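Local coordinates for tumour necrosis factor receptor (Ectromelia virus, PDB 3ON9), which probably binds host tumour necrosis factor and CC and CXC chemokines outside the cell to blunt immune defence, the present chain being its C-terminal chemokine-binding SECRET domain, at residues 6-17 with 120-131; 18-27 with 51-59. All coordinates share one frame; numbering follows the deposited sequence.

Contact 1 (6-17 with 120-131) and contact 2 (18-27 with 51-59) describe two places in one beta-sandwich: contact 1 pairs neighbouring strands in the interior of the five-stranded antiparallel sheet, and contact 2 joins the edge strands of the two sheets. Their centres lie about 13 Å apart, and segment 6-17 continues directly into 18-27. They touch through side chains: Ile9 CG2 lies 3.8 Å from Phe51 CZ, and Met15 CE is 3.8 Å from Tyr56 CE1, both between the sheets. On the outer face of the same sheet, Glu12 CG packs 3.7 Å from Tyr55 OH.

Contact 1: residues 6-17 with 120-131; sequences FNSIDVEINMYP and LSNLDVYIVYAN
A classic beta bulge closes each end of this strand pair: Asn7 and Ser8 both face Ala130, and Ser121 and Asn122 both face Tyr16. Asn7 N gives the firmer of the two bonds to Ala130 O, at 2.9 Å; that from Ser8 N is weak. Between the bulges the antiparallel strands 8-16 and 122-130 are joined by paired backbone hydrogen bonds from Ser8 with Ala130 to Tyr16 with Asn122.

One face is apolar and turns to the second sheet, where Leu85 meets Ile13 and Val125. Here Ile13 CG2 lies alongside Leu123 CD1, 3.6 Å away. Near the Asn7 bulge, Phe6 and Tyr129 make an edge-to-face pair, planes at 61°, with Tyr129 CD1 above the centre of the Phe6 ring. Phe6 CG stands between its backbone N and carbonyl carbon (chi1 64°), which lays that face under Tyr129; Tyr129 OH is hydrogen-bonded to Glu111 OE1.

On the other face Asp10 OD2 lies 3.6 Å from Val128 CG2, and Glu12 CB sits at the edge of the Tyr126 ring. Asp10 OD2 is also only 2.5 Å from Glu12 OE2.

Chemically, the pair has one apolar face against the second sheet and one mixed, largely polar face, where so short a separation suggests that one of the two acids is protonated, consistent with a raised pKa.

Contact 2: residues 18-27 with 51-59; sequences VNKTSCNSSI and FIGDYYSVV
Tyr56 meets the 18-27 segment with the edge of its ring, and its hydroxyl donates a hydrogen bond of 2.7 Å from OH to Lys20 O. With CG anti to the backbone N (chi1 173°), the ring reaches across from strand 51-59 to the irregular chain ahead of strand 24-26, where Lys20 O and Thr21 O both lie near its plane. Val18 comes from the opposite direction, its CB 3.6 Å from Tyr56 OH. Beside the ring, Cys23 SG approaches obliquely, 3.7 Å from Tyr56 CD2, a sulfur-aromatic contact; the same sulfur is tied to Cys160 in a disulfide that anchors the C-terminal tail here. Val18 and Val58 reach toward each other tip to tip, CG2 to CG2. Thr21 forms the exposed rim of this tight, mostly buried cluster, with CG2 lying across Val58 at about a right angle, and a water there lies within hydrogen-bonding distance of both Thr21 O and Tyr56 O.

Toward Ile27 the contact is looser and more open to solvent. Ser25 OG donates to the syn lone pair of Asp54 OD2 at 2.6 Å. Past that bond the exposed Ile27 spreads over the backbone, CD1 3.7 Å from Gly53 N and CG2 close to Phe51 O.

The two strands share no backbone hydrogen bonds: 51-59 edges the five-stranded sheet and pairs with 62-69, 24-26 edges the other and pairs with 30-34. Ile33 of strand 30-34 touches both Asp54 and Tyr56, and Phe67 of strand 62-69 also meets Asp54, placing this contact along one side of the sandwich.

Contact 1: residues 6-17 with 120-131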
loop_
_atom_site.group_PDB
_atom_site.type_symbol
_atom_site.label_atom_id
_atom_site.label_comp_id
_atom_site.label_asym_id
_atom_site.label_seq_id
_atom_site.Cartn_x
_atom_site.Cartn_y
_atom_site.Cartn_z
ATOM N N PHE A 6 0.710 -16.911 4.519
ATOM C CA PHE A 6 -0.116 -16.040 3.684
ATOM C C PHE A 6 0.119 -16.302 2.198
ATOM O O PHE A 6 1.230 -16.653 1.793
ATOM C CB PHE A 6 0.087 -14.559 4.040
ATOM C CG PHE A 6 1.485 -14.030 3.774
ATOM C CD1 PHE A 6 1.832 -13.543 2.521
ATOM C CD2 PHE A 6 2.427 -13.980 4.792
ATOM C CE1 PHE A 6 3.112 -13.037 2.272
ATOM C CE2 PHE A 6 3.701 -13.479 4.551
ATOM C CZ PHE A 6 4.038 -12.998 3.291
ATOM N N ASN A 7 -0.937 -16.173 1.402
ATOM C CA ASN A 7 -0.822 -16.262 -0.051
ATOM C C ASN A 7 -1.326 -14.996 -0.730
ATOM O O ASN A 7 -1.456 -14.954 -1.946
ATOM C CB ASN A 7 -1.553 -17.497 -0.614
ATOM C CG ASN A 7 -3.003 -17.581 -0.173
ATOM O OD1 ASN A 7 -3.484 -16.734 0.561
ATOM N ND2 ASN A 7 -3.706 -18.610 -0.629
ATOM N N SER A 8 -1.615 -13.975 0.074
ATOM C CA SER A 8 -2.204 -12.744 -0.439
ATOM C C SER A 8 -1.612 -11.542 0.280
ATOM O O SER A 8 -1.524 -11.546 1.504
ATOM C CB SER A 8 -3.716 -12.759 -0.190
ATOM O OG SER A 8 -4.309 -11.518 -0.538
ATOM N N ILE A 9 -1.204 -10.522 -0.475
ATOM C CA ILE A 9 -0.778 -9.256 0.119
ATOM C C ILE A 9 -1.577 -8.133 -0.519
ATOM O O ILE A 9 -1.698 -8.061 -1.747
ATOM C CB ILE A 9 0.733 -8.946 -0.074
ATOM C CG1 ILE A 9 1.600 -10.158 0.258
ATOM C CG2 ILE A 9 1.151 -7.777 0.821
ATOM C CD1 ILE A 9 3.096 -9.924 0.011
ATOM N N ASP A 10 -2.110 -7.266 0.336
ATOM C CA ASP A 10 -2.923 -6.132 -0.055
ATOM C C ASP A 10 -2.243 -4.914 0.546
ATOM O O ASP A 10 -1.907 -4.906 1.727
ATOM C CB ASP A 10 -4.344 -6.325 0.505
ATOM C CG ASP A 10 -5.119 -5.027 0.633
ATOM O OD1 ASP A 10 -5.753 -4.621 -0.358
ATOM O OD2 ASP A 10 -5.105 -4.437 1.740
ATOM N N VAL A 11 -1.976 -3.911 -0.284
ATOM C CA VAL A 11 -1.417 -2.658 0.186
ATOM C C VAL A 11 -2.383 -1.554 -0.213
ATOM O O VAL A 11 -2.751 -1.449 -1.377
ATOM C CB VAL A 11 -0.016 -2.402 -0.428
ATOM C CG1 VAL A 11 0.523 -1.052 0.033
ATOM C CG2 VAL A 11 0.943 -3.519 -0.042
ATOM N N GLU A 12 -2.823 -0.760 0.763
ATOM C CA GLU A 12 -3.747 0.339 0.518
ATOM C C GLU A 12 -3.137 1.627 1.009
ATOM O O GLU A 12 -2.562 1.670 2.096
ATOM C CB GLU A 12 -5.060 0.133 1.272
ATOM C CG GLU A 12 -5.794 -1.135 0.925
ATOM C CD GLU A 12 -6.795 -1.520 2.002
ATOM O OE1 GLU A 12 -7.731 -0.730 2.269
ATOM O OE2 GLU A 12 -6.635 -2.611 2.587
ATOM N N ILE A 13 -3.285 2.680 0.214
ATOM C CA ILE A 13 -2.822 4.002 0.601
ATOM C C ILE A 13 -3.944 5.013 0.371
ATOM O O ILE A 13 -4.365 5.242 -0.767
ATOM C CB ILE A 13 -1.554 4.424 -0.209
ATOM C CG1 ILE A 13 -0.477 3.321 -0.198
ATOM C CG2 ILE A 13 -0.976 5.717 0.347
ATOM C CD1 ILE A 13 -0.533 2.347 -1.394
ATOM N N ASN A 14 -4.436 5.628 1.449
ATOM C CA ASN A 14 -5.510 6.610 1.323
ATOM C C ASN A 14 -4.966 7.988 1.662
ATOM O O ASN A 14 -4.184 8.123 2.592
ATOM C CB ASN A 14 -6.696 6.223 2.215
ATOM C CG ASN A 14 -7.265 4.874 1.834
ATOM O OD1 ASN A 14 -7.241 4.501 0.659
ATOM N ND2 ASN A 14 -7.747 4.120 2.817
ATOM N N MET A 15 -5.335 8.994 0.877
ATOM C CA MET A 15 -4.636 10.276 0.926
ATOM C C MET A 15 -5.580 11.464 0.804
ATOM O O MET A 15 -6.544 11.419 0.047
ATOM C CB MET A 15 -3.605 10.350 -0.212
ATOM C CG MET A 15 -2.579 9.226 -0.173
ATOM S SD MET A 15 -1.379 9.339 -1.517
ATOM C CE MET A 15 -2.398 8.832 -2.907
ATOM N N TYR A 16 -5.284 12.530 1.539
ATOM C CA TYR A 16 -6.041 13.766 1.429
ATOM C C TYR A 16 -5.142 14.935 1.799
ATOM O O TYR A 16 -4.400 14.850 2.763
ATOM C CB TYR A 16 -7.245 13.733 2.380
ATOM C CG TYR A 16 -8.201 14.877 2.156
ATOM C CD1 TYR A 16 -9.297 14.732 1.319
ATOM C CD2 TYR A 16 -7.987 16.108 2.753
ATOM C CE1 TYR A 16 -10.163 15.786 1.086
ATOM C CE2 TYR A 16 -8.853 17.164 2.531
ATOM C CZ TYR A 16 -9.935 16.991 1.702
ATOM O OH TYR A 16 -10.793 18.040 1.483
ATOM N N PRO A 17 -5.188 16.029 1.021
ATOM C CA PRO A 17 -5.956 16.200 -0.213
ATOM C C PRO A 17 -5.103 15.895 -1.445
ATOM O O PRO A 17 -3.888 16.122 -1.429
ATOM C CB PRO A 17 -6.264 17.702 -0.230
ATOM C CG PRO A 17 -5.142 18.334 0.593
ATOM C CD PRO A 17 -4.432 17.247 1.370
ATOM N N LEU A 120 0.448 16.059 2.415
ATOM C CA LEU A 120 -0.811 15.428 2.829
ATOM C C LEU A 120 -1.234 15.812 4.239
ATOM O O LEU A 120 -0.428 15.783 5.164
ATOM C CB LEU A 120 -0.726 13.903 2.739
ATOM C CG LEU A 120 -0.465 13.336 1.340
ATOM C CD1 LEU A 120 -0.350 11.818 1.419
ATOM C CD2 LEU A 120 -1.564 13.744 0.371
ATOM N N SER A 121 -2.512 16.156 4.395
ATOM C CA SER A 121 -3.086 16.378 5.719
ATOM C C SER A 121 -3.504 15.051 6.360
ATOM O O SER A 121 -3.517 14.933 7.580
ATOM C CB SER A 121 -4.274 17.340 5.637
ATOM O OG SER A 121 -5.362 16.767 4.957
ATOM N N ASN A 122 -3.834 14.055 5.538
ATOM C CA ASN A 122 -4.151 12.720 6.045
ATOM C C ASN A 122 -3.520 11.674 5.147
ATOM O O ASN A 122 -3.662 11.744 3.934
ATOM C CB ASN A 122 -5.668 12.447 6.060
ATOM C CG ASN A 122 -6.472 13.535 6.749
ATOM O OD1 ASN A 122 -6.565 14.662 6.259
ATOM N ND2 ASN A 122 -7.103 13.183 7.874
ATOM N N LEU A 123 -2.838 10.710 5.753
ATOM C CA LEU A 123 -2.237 9.606 5.015
ATOM C C LEU A 123 -2.465 8.348 5.826
ATOM O O LEU A 123 -2.034 8.265 6.978
ATOM C CB LEU A 123 -0.736 9.843 4.833
ATOM C CG LEU A 123 0.109 8.680 4.294
ATOM C CD1 LEU A 123 -0.444 8.170 2.945
ATOM C CD2 LEU A 123 1.576 9.079 4.162
ATOM N N ASP A 124 -3.145 7.372 5.232
ATOM C CA ASP A 124 -3.379 6.084 5.875
ATOM C C ASP A 124 -2.751 5.013 4.999
ATOM O O ASP A 124 -2.909 5.037 3.775
ATOM C CB ASP A 124 -4.881 5.786 5.983
ATOM C CG ASP A 124 -5.647 6.844 6.746
ATOM O OD1 ASP A 124 -5.186 7.272 7.818
ATOM O OD2 ASP A 124 -6.726 7.232 6.265
ATOM N N VAL A 125 -2.058 4.068 5.624
ATOM C CA VAL A 125 -1.511 2.926 4.912
ATOM C C VAL A 125 -1.935 1.642 5.617
ATOM O O VAL A 125 -1.894 1.554 6.846
ATOM C CB VAL A 125 0.020 3.005 4.856
ATOM C CG1 VAL A 125 0.601 1.733 4.254
ATOM C CG2 VAL A 125 0.424 4.216 4.040
ATOM N N TYR A 126 -2.371 0.661 4.836
ATOM C CA TYR A 126 -2.606 -0.679 5.355
ATOM C C TYR A 126 -1.827 -1.686 4.535
ATOM O O TYR A 126 -1.922 -1.703 3.311
ATOM C CB TYR A 126 -4.092 -1.039 5.320
ATOM C CG TYR A 126 -5.003 0.003 5.924
ATOM C CD1 TYR A 126 -5.317 -0.008 7.282
ATOM C CD2 TYR A 126 -5.550 1.000 5.135
ATOM C CE1 TYR A 126 -6.158 0.966 7.826
ATOM C CE2 TYR A 126 -6.386 1.968 5.669
ATOM C CZ TYR A 126 -6.686 1.945 7.001
ATOM O OH TYR A 126 -7.532 2.924 7.496
ATOM N N ILE A 127 -1.055 -2.517 5.220
ATOM C CA ILE A 127 -0.385 -3.641 4.571
ATOM C C ILE A 127 -0.976 -4.894 5.197
ATOM O O ILE A 127 -0.853 -5.109 6.401
ATOM C CB ILE A 127 1.122 -3.594 4.802
ATOM C CG1 ILE A 127 1.676 -2.282 4.240
ATOM C CG2 ILE A 127 1.798 -4.801 4.111
ATOM C CD1 ILE A 127 3.107 -1.997 4.616
ATOM N N VAL A 128 -1.632 -5.705 4.378
ATOM C CA VAL A 128 -2.465 -6.791 4.882
ATOM C C VAL A 128 -2.030 -8.111 4.281
ATOM O O VAL A 128 -2.046 -8.285 3.058
ATOM C CB VAL A 128 -3.941 -6.529 4.555
ATOM C CG1 VAL A 128 -4.817 -7.651 5.102
ATOM C CG2 VAL A 128 -4.371 -5.187 5.143
ATOM N N TYR A 129 -1.615 -9.026 5.145
ATOM C CA TYR A 129 -1.215 -10.352 4.723
ATOM C C TYR A 129 -2.304 -11.333 5.116
ATOM O O TYR A 129 -2.730 -11.374 6.284
ATOM C CB TYR A 129 0.075 -10.748 5.422
ATOM C CG TYR A 129 1.213 -9.764 5.311
ATOM C CD1 TYR A 129 2.219 -9.951 4.374
ATOM C CD2 TYR A 129 1.298 -8.652 6.157
ATOM C CE1 TYR A 129 3.271 -9.075 4.280
ATOM C CE2 TYR A 129 2.360 -7.765 6.066
ATOM C CZ TYR A 129 3.346 -7.990 5.124
ATOM O OH TYR A 129 4.418 -7.138 5.023
ATOM N N ALA A 130 -2.760 -12.126 4.153
ATOM C CA ALA A 130 -3.804 -13.105 4.416
ATOM C C ALA A 130 -3.502 -14.467 3.820
ATOM O O ALA A 130 -3.042 -14.569 2.685
ATOM C CB ALA A 130 -5.149 -12.603 3.888
ATOM N N ASN A 131 -3.765 -15.513 4.600
ATOM C CA ASN A 131 -3.875 -16.860 4.069
ATOM C C ASN A 131 -5.338 -17.067 3.730
ATOM O O ASN A 131 -6.164 -17.166 4.633
ATOM C CB ASN A 131 -3.444 -17.873 5.131
ATOM C CG ASN A 131 -3.510 -19.300 4.629
ATOM O OD1 ASN A 131 -3.985 -19.557 3.524
ATOM N ND2 ASN A 131 -3.028 -20.237 5.442
HETATM O O HOH W 1 -4.266 -9.647 1.546
#

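Contact 2: residues 18-27 with 51-59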
loop_
_atom_site.group_PDB
_atom_site.type_symbol
_atom_site.label_atom_id
_atom_site.label_comp_id
_atom_site.label_asym_id
_atom_site.label_seq_id
_atom_site.Cartn_x
_atom_site.Cartn_y
_atom_site.Cartn_z
ATOM N N VAL A 18 -5.737 15.397 -2.499
ATOM C CA VAL A 18 -5.053 15.278 -3.784
ATOM C C VAL A 18 -5.668 16.254 -4.774
ATOM O O VAL A 18 -6.858 16.590 -4.681
ATOM C CB VAL A 18 -5.052 13.837 -4.360
ATOM C CG1 VAL A 18 -4.314 12.892 -3.413
ATOM C CG2 VAL A 18 -6.465 13.335 -4.636
ATOM N N ASN A 19 -4.843 16.733 -5.700
ATOM C CA ASN A 19 -5.262 17.709 -6.689
ATOM C C ASN A 19 -5.298 17.143 -8.101
ATOM O O ASN A 19 -5.756 17.818 -9.025
ATOM C CB ASN A 19 -4.304 18.891 -6.678
ATOM C CG ASN A 19 -4.260 19.583 -5.344
ATOM O OD1 ASN A 19 -5.247 20.180 -4.915
ATOM N ND2 ASN A 19 -3.114 19.509 -4.672
ATOM N N LYS A 20 -4.796 15.924 -8.264
ATOM C CA LYS A 20 -4.697 15.296 -9.579
ATOM C C LYS A 20 -5.414 13.961 -9.590
ATOM O O LYS A 20 -5.370 13.215 -8.604
ATOM C CB LYS A 20 -3.233 15.062 -9.955
ATOM C CG LYS A 20 -2.332 16.280 -9.865
ATOM C CD LYS A 20 -2.795 17.392 -10.772
ATOM C CE LYS A 20 -1.839 18.567 -10.683
ATOM N NZ LYS A 20 -2.273 19.682 -11.564
ATOM N N THR A 21 -6.065 13.658 -10.708
ATOM C CA THR A 21 -6.771 12.390 -10.851
ATOM C C THR A 21 -6.059 11.461 -11.826
ATOM O O THR A 21 -6.185 10.242 -11.734
ATOM C CB THR A 21 -8.243 12.594 -11.273
ATOM O OG1 THR A 21 -8.305 13.273 -12.536
ATOM C CG2 THR A 21 -8.980 13.426 -10.219
ATOM N N SER A 22 -5.305 12.037 -12.756
ATOM C CA SER A 22 -4.602 11.219 -13.739
ATOM C C SER A 22 -3.325 10.636 -13.175
ATOM O O SER A 22 -2.530 11.341 -12.554
ATOM C CB SER A 22 -4.290 12.037 -14.990
ATOM O OG SER A 22 -5.484 12.343 -15.688
ATOM N N CYS A 23 -3.125 9.342 -13.389
ATOM C CA CYS A 23 -1.934 8.675 -12.868
ATOM C C CYS A 23 -1.298 7.738 -13.886
ATOM O O CYS A 23 -1.910 7.384 -14.903
ATOM C CB CYS A 23 -2.250 7.911 -11.571
ATOM S SG CYS A 23 -3.568 6.666 -11.690
ATOM N N ASN A 24 -0.068 7.328 -13.587
ATOM C CA ASN A 24 0.653 6.352 -14.398
ATOM C C ASN A 24 1.165 5.241 -13.496
ATOM O O ASN A 24 1.656 5.496 -12.377
ATOM C CB ASN A 24 1.832 7.016 -15.115
ATOM C CG ASN A 24 2.052 6.446 -16.491
ATOM O OD1 ASN A 24 1.135 6.427 -17.302
ATOM N ND2 ASN A 24 3.266 5.971 -16.764
ATOM N N SER A 25 1.056 4.007 -13.973
ATOM C CA SER A 25 1.482 2.857 -13.188
ATOM C C SER A 25 2.592 2.065 -13.856
ATOM O O SER A 25 2.566 1.833 -15.076
ATOM C CB SER A 25 0.301 1.908 -12.961
ATOM O OG SER A 25 0.754 0.644 -12.476
ATOM N N SER A 26 3.546 1.619 -13.050
ATOM C CA SER A 26 4.540 0.667 -13.529
ATOM C C SER A 26 4.850 -0.398 -12.494
ATOM O O SER A 26 5.542 -0.140 -11.509
ATOM C CB SER A 26 5.830 1.368 -13.951
ATOM O OG SER A 26 6.810 0.389 -14.267
ATOM N N ILE A 27 4.341 -1.604 -12.723
ATOM C CA ILE A 27 4.536 -2.697 -11.783
ATOM C C ILE A 27 5.841 -3.432 -12.071
ATOM O O ILE A 27 6.327 -3.436 -13.200
ATOM C CB ILE A 27 3.312 -3.651 -11.772
ATOM C CG1 ILE A 27 2.112 -2.933 -11.135
ATOM C CG2 ILE A 27 3.612 -4.921 -10.987
ATOM C CD1 ILE A 27 0.841 -3.748 -11.100
ATOM N N PHE A 51 2.868 -9.207 -7.144
ATOM C CA PHE A 51 1.950 -8.093 -7.297
ATOM C C PHE A 51 1.500 -7.988 -8.747
ATOM O O PHE A 51 2.331 -7.968 -9.661
ATOM C CB PHE A 51 2.590 -6.801 -6.801
ATOM C CG PHE A 51 2.592 -6.685 -5.306
ATOM C CD1 PHE A 51 1.514 -6.109 -4.644
ATOM C CD2 PHE A 51 3.638 -7.199 -4.557
ATOM C CE1 PHE A 51 1.498 -6.019 -3.254
ATOM C CE2 PHE A 51 3.635 -7.116 -3.170
ATOM C CZ PHE A 51 2.555 -6.532 -2.514
ATOM N N ILE A 52 0.184 -7.938 -8.953
ATOM C CA ILE A 52 -0.397 -8.010 -10.291
ATOM C C ILE A 52 -1.274 -6.835 -10.667
ATOM O O ILE A 52 -1.585 -6.649 -11.845
ATOM C CB ILE A 52 -1.257 -9.283 -10.481
ATOM C CG1 ILE A 52 -2.403 -9.324 -9.464
ATOM C CG2 ILE A 52 -0.388 -10.551 -10.414
ATOM C CD1 ILE A 52 -3.321 -10.506 -9.653
ATOM N N GLY A 53 -1.697 -6.052 -9.683
ATOM C CA GLY A 53 -2.631 -4.985 -9.986
ATOM C C GLY A 53 -2.489 -3.819 -9.047
ATOM O O GLY A 53 -1.947 -3.953 -7.947
ATOM N N ASP A 54 -2.977 -2.669 -9.491
ATOM C CA ASP A 54 -3.019 -1.496 -8.635
ATOM C C ASP A 54 -4.161 -0.582 -9.017
ATOM O O ASP A 54 -4.859 -0.828 -9.995
ATOM C CB ASP A 54 -1.684 -0.746 -8.619
ATOM C CG ASP A 54 -1.210 -0.330 -9.990
ATOM O OD1 ASP A 54 -2.031 -0.201 -10.929
ATOM O OD2 ASP A 54 0.013 -0.129 -10.111
ATOM N N TYR A 55 -4.359 0.471 -8.232
ATOM C CA TYR A 55 -5.461 1.385 -8.500
ATOM C C TYR A 55 -5.224 2.714 -7.804
ATOM O O TYR A 55 -4.430 2.795 -6.875
ATOM C CB TYR A 55 -6.800 0.774 -8.060
ATOM C CG TYR A 55 -6.857 0.372 -6.604
ATOM C CD1 TYR A 55 -7.305 1.263 -5.632
ATOM C CD2 TYR A 55 -6.443 -0.890 -6.194
ATOM C CE1 TYR A 55 -7.360 0.899 -4.304
ATOM C CE2 TYR A 55 -6.489 -1.260 -4.867
ATOM C CZ TYR A 55 -6.946 -0.360 -3.919
ATOM O OH TYR A 55 -6.990 -0.736 -2.585
ATOM N N TYR A 56 -5.911 3.746 -8.287
ATOM C CA TYR A 56 -5.851 5.090 -7.733
ATOM C C TYR A 56 -7.138 5.762 -8.191
ATOM O O TYR A 56 -7.357 5.967 -9.388
ATOM C CB TYR A 56 -4.608 5.834 -8.266
ATOM C CG TYR A 56 -4.542 7.299 -7.892
ATOM C CD1 TYR A 56 -3.990 7.704 -6.683
ATOM C CD2 TYR A 56 -5.022 8.280 -8.754
ATOM C CE1 TYR A 56 -3.938 9.056 -6.331
ATOM C CE2 TYR A 56 -4.974 9.622 -8.415
ATOM C CZ TYR A 56 -4.421 10.004 -7.205
ATOM O OH TYR A 56 -4.359 11.341 -6.877
ATOM N N SER A 57 -8.013 6.069 -7.244
ATOM C CA SER A 57 -9.346 6.547 -7.567
ATOM C C SER A 57 -9.722 7.674 -6.617
ATOM O O SER A 57 -9.461 7.594 -5.406
ATOM C CB SER A 57 -10.350 5.392 -7.473
ATOM O OG SER A 57 -11.621 5.792 -7.946
ATOM N N VAL A 58 -10.342 8.718 -7.160
ATOM C CA VAL A 58 -10.521 9.968 -6.442
ATOM C C VAL A 58 -11.982 10.427 -6.407
ATOM O O VAL A 58 -12.716 10.317 -7.402
ATOM C CB VAL A 58 -9.658 11.098 -7.076
ATOM C CG1 VAL A 58 -9.910 12.418 -6.359
ATOM C CG2 VAL A 58 -8.169 10.728 -7.027
ATOM N N VAL A 59 -12.399 10.944 -5.254
ATOM C CA VAL A 59 -13.678 11.628 -5.131
ATOM C C VAL A 59 -13.349 12.972 -4.517
ATOM O O VAL A 59 -12.885 13.043 -3.378
ATOM C CB VAL A 59 -14.645 10.875 -4.218
ATOM C CG1 VAL A 59 -15.898 11.720 -3.941
ATOM C CG2 VAL A 59 -15.008 9.528 -4.839
HETATM O O HOH W 2 -8.012 8.634 -10.323
#